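Local coordinates for protein RNA 2'-o-ribose methyltransferase (Thermus thermophilus, PDB 1IPA) that probably methylates the 2'-hydroxyl of a ribose in RNA, as a SpoU-family (TrmH-type) enzyme built around a deep trefoil knot, at residues Y110-D115 against L180-Q185. Sequence-based numbering, arbitrary orientation.
Sequences YRPSPD and LDWIKQ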
loop_
_atom_site.group_PDB
_atom_site.type_symbol
_atom_site.label_atom_id
_atom_site.label_comp_id
_atom_site.label_asym_id
_atom_site.label_seq_id
_atom_site.Cartn_x
_atom_site.Cartn_y
_atom_site.Cartn_z
ATOM N N TYR A 110 13.594 10.352 -7.046
ATOM C CA TYR A 110 14.196 9.196 -6.405
ATOM C C TYR A 110 15.286 8.510 -7.217
ATOM O O TYR A 110 15.137 8.287 -8.417
ATOM C CB TYR A 110 13.092 8.190 -6.074
ATOM C CG TYR A 110 13.564 6.826 -5.624
ATOM C CD1 TYR A 110 14.331 6.672 -4.470
ATOM C CD2 TYR A 110 13.222 5.682 -6.344
ATOM C CE1 TYR A 110 14.740 5.412 -4.046
ATOM C CE2 TYR A 110 13.626 4.424 -5.934
ATOM C CZ TYR A 110 14.383 4.291 -4.786
ATOM O OH TYR A 110 14.788 3.042 -4.386
ATOM N N ARG A 111 16.387 8.193 -6.540
ATOM C CA ARG A 111 17.513 7.485 -7.142
ATOM C C ARG A 111 17.893 6.351 -6.198
ATOM O O ARG A 111 18.222 6.574 -5.030
ATOM C CB ARG A 111 18.720 8.411 -7.377
ATOM C CG ARG A 111 18.816 9.622 -6.462
ATOM C CD ARG A 111 19.180 9.275 -5.024
ATOM N NE ARG A 111 19.056 10.450 -4.161
ATOM C CZ ARG A 111 17.899 11.039 -3.865
ATOM N NH1 ARG A 111 16.761 10.558 -4.354
ATOM N NH2 ARG A 111 17.879 12.123 -3.098
ATOM N N PRO A 112 17.844 5.110 -6.699
ATOM C CA PRO A 112 18.178 3.926 -5.904
ATOM C C PRO A 112 19.531 3.981 -5.205
ATOM O O PRO A 112 20.539 4.343 -5.808
ATOM C CB PRO A 112 18.097 2.792 -6.927
ATOM C CG PRO A 112 18.423 3.477 -8.223
ATOM C CD PRO A 112 17.648 4.757 -8.115
ATOM N N SER A 113 19.547 3.619 -3.929
ATOM C CA SER A 113 20.783 3.606 -3.165
ATOM C C SER A 113 21.471 2.256 -3.399
ATOM O O SER A 113 20.857 1.323 -3.903
ATOM C CB SER A 113 20.482 3.799 -1.678
ATOM O OG SER A 113 19.812 2.675 -1.141
ATOM N N PRO A 114 22.758 2.138 -3.033
ATOM C CA PRO A 114 23.513 0.892 -3.213
ATOM C C PRO A 114 22.940 -0.343 -2.506
ATOM O O PRO A 114 23.406 -1.469 -2.723
ATOM C CB PRO A 114 24.907 1.260 -2.705
ATOM C CG PRO A 114 24.628 2.318 -1.680
ATOM C CD PRO A 114 23.589 3.160 -2.373
ATOM N N ASP A 115 21.931 -0.134 -1.666
ATOM C CA ASP A 115 21.291 -1.231 -0.936
ATOM C C ASP A 115 19.840 -1.359 -1.405
ATOM O O ASP A 115 19.043 -2.055 -0.783
ATOM C CB ASP A 115 21.290 -0.950 0.576
ATOM C CG ASP A 115 22.684 -0.931 1.187
ATOM O OD1 ASP A 115 23.294 -2.008 1.353
ATOM O OD2 ASP A 115 23.171 0.173 1.512
ATOM N N LEU A 180 10.125 1.431 -17.255
ATOM C CA LEU A 180 11.183 0.675 -17.915
ATOM C C LEU A 180 12.353 1.582 -18.305
ATOM O O LEU A 180 13.514 1.219 -18.128
ATOM C CB LEU A 180 10.615 -0.055 -19.138
ATOM C CG LEU A 180 9.858 -1.331 -18.744
ATOM C CD1 LEU A 180 9.074 -1.904 -19.912
ATOM C CD2 LEU A 180 10.872 -2.337 -18.231
ATOM N N ASP A 181 12.050 2.773 -18.811
ATOM C CA ASP A 181 13.103 3.712 -19.185
ATOM C C ASP A 181 13.826 4.147 -17.921
ATOM O O ASP A 181 15.029 4.405 -17.935
ATOM C CB ASP A 181 12.516 4.941 -19.881
ATOM C CG ASP A 181 11.824 4.601 -21.189
ATOM O OD1 ASP A 181 11.278 5.530 -21.818
ATOM O OD2 ASP A 181 11.821 3.412 -21.588
ATOM N N TRP A 182 13.090 4.221 -16.819
ATOM C CA TRP A 182 13.685 4.623 -15.551
ATOM C C TRP A 182 14.719 3.586 -15.087
ATOM O O TRP A 182 15.834 3.936 -14.691
ATOM C CB TRP A 182 12.597 4.777 -14.485
ATOM C CG TRP A 182 13.118 5.285 -13.177
ATOM C CD1 TRP A 182 13.396 6.579 -12.857
ATOM C CD2 TRP A 182 13.475 4.501 -12.034
ATOM N NE1 TRP A 182 13.908 6.652 -11.585
ATOM C CE2 TRP A 182 13.968 5.390 -11.056
ATOM C CE3 TRP A 182 13.429 3.132 -11.741
ATOM C CZ2 TRP A 182 14.414 4.957 -9.802
ATOM C CZ3 TRP A 182 13.874 2.700 -10.494
ATOM C CH2 TRP A 182 14.359 3.613 -9.541
ATOM N N ILE A 183 14.333 2.313 -15.140
ATOM C CA ILE A 183 15.206 1.214 -14.728
ATOM C C ILE A 183 16.547 1.318 -15.451
ATOM O O ILE A 183 17.603 1.374 -14.824
ATOM C CB ILE A 183 14.583 -0.171 -15.074
ATOM C CG1 ILE A 183 13.161 -0.277 -14.520
ATOM C CG2 ILE A 183 15.450 -1.288 -14.510
ATOM C CD1 ILE A 183 13.081 -0.271 -13.032
ATOM N N LYS A 184 16.487 1.340 -16.778
ATOM C CA LYS A 184 17.688 1.424 -17.600
ATOM C C LYS A 184 18.459 2.711 -17.359
ATOM O O LYS A 184 19.681 2.732 -17.447
ATOM C CB LYS A 184 17.316 1.296 -19.079
ATOM C CG LYS A 184 16.535 0.018 -19.374
ATOM C CD LYS A 184 17.293 -1.205 -18.844
ATOM C CE LYS A 184 16.355 -2.334 -18.429
ATOM N NZ LYS A 184 17.080 -3.333 -17.599
ATOM N N GLN A 185 17.736 3.776 -17.038
ATOM C CA GLN A 185 18.351 5.071 -16.780
ATOM C C GLN A 185 19.351 4.987 -15.628
ATOM O O GLN A 185 20.354 5.708 -15.606
ATOM C CB GLN A 185 17.267 6.101 -16.452
ATOM C CG GLN A 185 17.741 7.535 -16.497
ATOM C CD GLN A 185 18.426 7.857 -17.809
ATOM O OE1 GLN A 185 17.929 7.508 -18.884
ATOM N NE2 GLN A 185 19.570 8.529 -17.732
#
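Tyr110, whose ring lies beside the indole of Trp182, has its hydroxyl OH hydrogen-bonded to Glu143, just ahead of strand 144-148; Ser113 OG bonds to the same carboxylate, which thus holds the loop at two points. Contact with the helix itself is largely apolar and rests on one indole. Its six-membered ring lies nearly parallel to the phenol, at 16°, but the centroids are 5.8 Å apart, so the two rings are slid past each other with little overlap. Between the rings, Tyr110 CD2 comes within 3.7 Å of Trp182 CZ2, while Tyr110 CE2 lies 3.8 Å from Trp182 CH2. Trp182 extends from the helix to the loop because its chi1 of -176° sets CG opposite the backbone N. Pro112 and Trp182 point at each other from opposite directions, with Pro112 CD 3.7 Å from Trp182 CZ2. Tyr110 O lies at the indole edge, in its plane, 3.7 Å from Trp182 CZ2; Trp182 NE1, at 3.8 Å, is too far for a hydrogen bond. In this small surface contact the loop leading into the parallel sheet of the Rossmann-like SpoU domain packs against helix 176-185, with Ile118 of strand 117-122 touching all three side chains and Leu146 of adjacent strand 144-148 meeting Trp182.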